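Local coordinates for protein transcriptional regulator, GntR family (Ralstonia eutropha, PDB 3IHU) that probably binds DNA through a winged helix-turn-helix domain and acts as a transcription regulator, with an all-helical FCD domain following it in the chain, at residues R96-L101 with H143-L148. Residues are numbered along the deposited sequence; the frame is centred on the assembly and turned at random.
Sequences RMTGLL and HFYRTL
Thr98 and Tyr145 are joined by a water, with no direct hydrogen bond between them, in the helical bundle of the FCD domain, where segments 96-101 of helix 84-105 and 143-148 of helix 134-152 run at 64° to each other. The 11.2 Å between the axes of these short segments is spanned by side chains and two waters. Thr98 suits its place because its short side chain carries a hydroxyl that serves two partners: OG1 hydrogen-bonds to the carbonyl of Ala94, one turn back on its own helix, and accepts from a water at 2.7 Å. That water lies in the plane of the Tyr145 ring and is hydrogen-bonded to the phenol OH at 2.8 Å; tyrosine fits here by joining this polar end to an apolar ring. Around the same ring stand His165, Phe161 and Ile164, while Arg141 makes a cation-pi contact with it.

One turn on, Leu101 makes the apolar part of the contact, its branched end meeting two residues at once. Its CG lies anti to the backbone N (chi1 -178°), which sends that end across to the other helix. There CD2 reaches Tyr145 CD2 at 3.8 Å, meeting the ring obliquely, and touches Leu148 CD1 at 3.9 Å. At the backbone a second water ties the helices together, donating to Leu101 O at 2.7 Å and to Leu148 O at 2.8 Å.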
loop_
_atom_site.group_PDB
_atom_site.type_symbol
_atom_site.label_atom_id
_atom_site.label_comp_id
_atom_site.label_asym_id
_atom_site.label_seq_id
_atom_site.Cartn_x
_atom_site.Cartn_y
_atom_site.Cartn_z
ATOM N N ARG A 96 -13.028 -0.535 -3.003
ATOM C CA ARG A 96 -13.606 -1.720 -3.603
ATOM C C ARG A 96 -12.581 -2.821 -3.748
ATOM O O ARG A 96 -12.938 -3.998 -3.536
ATOM C CB ARG A 96 -14.245 -1.378 -4.918
ATOM C CG ARG A 96 -15.581 -0.568 -4.621
ATOM C CD ARG A 96 -15.964 0.377 -5.680
ATOM N NE ARG A 96 -17.177 1.106 -5.271
ATOM C CZ ARG A 96 -17.230 2.207 -4.520
ATOM N NH1 ARG A 96 -16.124 2.794 -4.049
ATOM N NH2 ARG A 96 -18.431 2.750 -4.262
HETATM N N MSE A 97 -11.332 -2.453 -4.043
HETATM C CA MSE A 97 -10.267 -3.462 -4.223
HETATM C C MSE A 97 -9.759 -4.028 -2.856
HETATM O O MSE A 97 -9.429 -5.188 -2.793
HETATM C CB MSE A 97 -9.104 -3.003 -5.145
HETATM C CG MSE A 97 -9.619 -2.680 -6.628
HETATM SE SE MSE A 97 -10.278 -4.310 -7.434
HETATM C CE MSE A 97 -12.262 -4.187 -7.343
ATOM N N THR A 98 -9.798 -3.233 -1.803
ATOM C CA THR A 98 -9.396 -3.710 -0.461
ATOM C C THR A 98 -10.464 -4.577 0.087
ATOM O O THR A 98 -10.214 -5.564 0.750
ATOM C CB THR A 98 -9.104 -2.571 0.522
ATOM O OG1 THR A 98 -8.120 -1.691 -0.037
ATOM C CG2 THR A 98 -8.591 -3.133 1.894
ATOM N N GLY A 99 -11.697 -4.171 -0.140
ATOM C CA GLY A 99 -12.812 -5.031 0.093
ATOM C C GLY A 99 -12.675 -6.385 -0.556
ATOM O O GLY A 99 -12.864 -7.400 0.096
ATOM N N LEU A 100 -12.388 -6.417 -1.855
ATOM C CA LEU A 100 -12.179 -7.663 -2.524
ATOM C C LEU A 100 -10.954 -8.432 -2.029
ATOM O O LEU A 100 -10.968 -9.631 -2.039
ATOM C CB LEU A 100 -12.102 -7.478 -4.021
ATOM C CG LEU A 100 -12.073 -8.671 -4.919
ATOM C CD1 LEU A 100 -13.129 -9.662 -4.544
ATOM C CD2 LEU A 100 -12.235 -8.137 -6.446
ATOM N N LEU A 101 -9.873 -7.757 -1.661
ATOM C CA LEU A 101 -8.722 -8.450 -1.097
ATOM C C LEU A 101 -9.114 -9.298 0.155
ATOM O O LEU A 101 -8.721 -10.472 0.278
ATOM C CB LEU A 101 -7.670 -7.441 -0.714
ATOM C CG LEU A 101 -6.341 -7.949 -0.145
ATOM C CD1 LEU A 101 -5.497 -8.640 -1.206
ATOM C CD2 LEU A 101 -5.641 -6.816 0.626
ATOM N N HIS A 143 3.381 -6.716 4.997
ATOM C CA HIS A 143 3.261 -8.136 5.231
ATOM C C HIS A 143 1.815 -8.642 5.411
ATOM O O HIS A 143 1.435 -9.712 4.914
ATOM C CB HIS A 143 4.120 -8.522 6.473
ATOM C CG HIS A 143 4.190 -9.983 6.711
ATOM N ND1 HIS A 143 4.534 -10.879 5.716
ATOM C CD2 HIS A 143 3.970 -10.725 7.828
ATOM C CE1 HIS A 143 4.512 -12.106 6.209
ATOM N NE2 HIS A 143 4.177 -12.040 7.484
ATOM N N PHE A 144 1.024 -7.872 6.138
ATOM C CA PHE A 144 -0.386 -8.151 6.330
ATOM C C PHE A 144 -1.111 -8.232 4.979
ATOM O O PHE A 144 -1.785 -9.220 4.684
ATOM C CB PHE A 144 -0.967 -7.006 7.156
ATOM C CG PHE A 144 -2.409 -7.114 7.431
ATOM C CD1 PHE A 144 -2.905 -8.173 8.130
ATOM C CD2 PHE A 144 -3.281 -6.128 7.018
ATOM C CE1 PHE A 144 -4.248 -8.244 8.430
ATOM C CE2 PHE A 144 -4.632 -6.196 7.319
ATOM C CZ PHE A 144 -5.100 -7.270 8.034
ATOM N N TYR A 145 -0.906 -7.207 4.145
ATOM C CA TYR A 145 -1.546 -7.154 2.819
ATOM C C TYR A 145 -1.081 -8.291 1.956
ATOM O O TYR A 145 -1.893 -8.941 1.294
ATOM C CB TYR A 145 -1.268 -5.813 2.129
ATOM C CG TYR A 145 -2.231 -4.730 2.530
ATOM C CD1 TYR A 145 -2.286 -4.247 3.813
ATOM C CD2 TYR A 145 -3.086 -4.147 1.581
ATOM C CE1 TYR A 145 -3.171 -3.262 4.173
ATOM C CE2 TYR A 145 -3.982 -3.163 1.946
ATOM C CZ TYR A 145 -4.016 -2.723 3.223
ATOM O OH TYR A 145 -4.896 -1.751 3.513
ATOM N N ARG A 146 0.226 -8.550 1.937
ATOM C CA ARG A 146 0.725 -9.660 1.140
ATOM C C ARG A 146 0.149 -11.025 1.574
ATOM O O ARG A 146 -0.205 -11.878 0.741
ATOM C CB ARG A 146 2.269 -9.669 1.142
ATOM C CG ARG A 146 2.928 -10.949 0.606
ATOM C CD ARG A 146 2.472 -11.362 -0.811
ATOM N NE ARG A 146 2.610 -10.269 -1.790
ATOM C CZ ARG A 146 3.663 -10.064 -2.586
ATOM N NH1 ARG A 146 4.717 -10.864 -2.546
ATOM N NH2 ARG A 146 3.657 -9.037 -3.430
ATOM N N THR A 147 0.001 -11.234 2.875
ATOM C CA THR A 147 -0.592 -12.487 3.364
ATOM C C THR A 147 -2.037 -12.574 2.905
ATOM O O THR A 147 -2.486 -13.630 2.423
ATOM C CB THR A 147 -0.469 -12.584 4.899
ATOM O OG1 THR A 147 0.872 -12.246 5.279
ATOM C CG2 THR A 147 -0.771 -13.931 5.386
ATOM N N LEU A 148 -2.768 -11.463 3.003
ATOM C CA LEU A 148 -4.133 -11.470 2.520
ATOM C C LEU A 148 -4.143 -11.855 1.048
ATOM O O LEU A 148 -5.021 -12.617 0.598
ATOM C CB LEU A 148 -4.860 -10.137 2.737
ATOM C CG LEU A 148 -5.152 -9.743 4.180
ATOM C CD1 LEU A 148 -5.705 -8.298 4.192
ATOM C CD2 LEU A 148 -6.098 -10.807 4.871
HETATM O O HOH W 1 -6.100 -0.458 1.310
HETATM O O HOH W 2 -7.032 -11.883 -1.256
#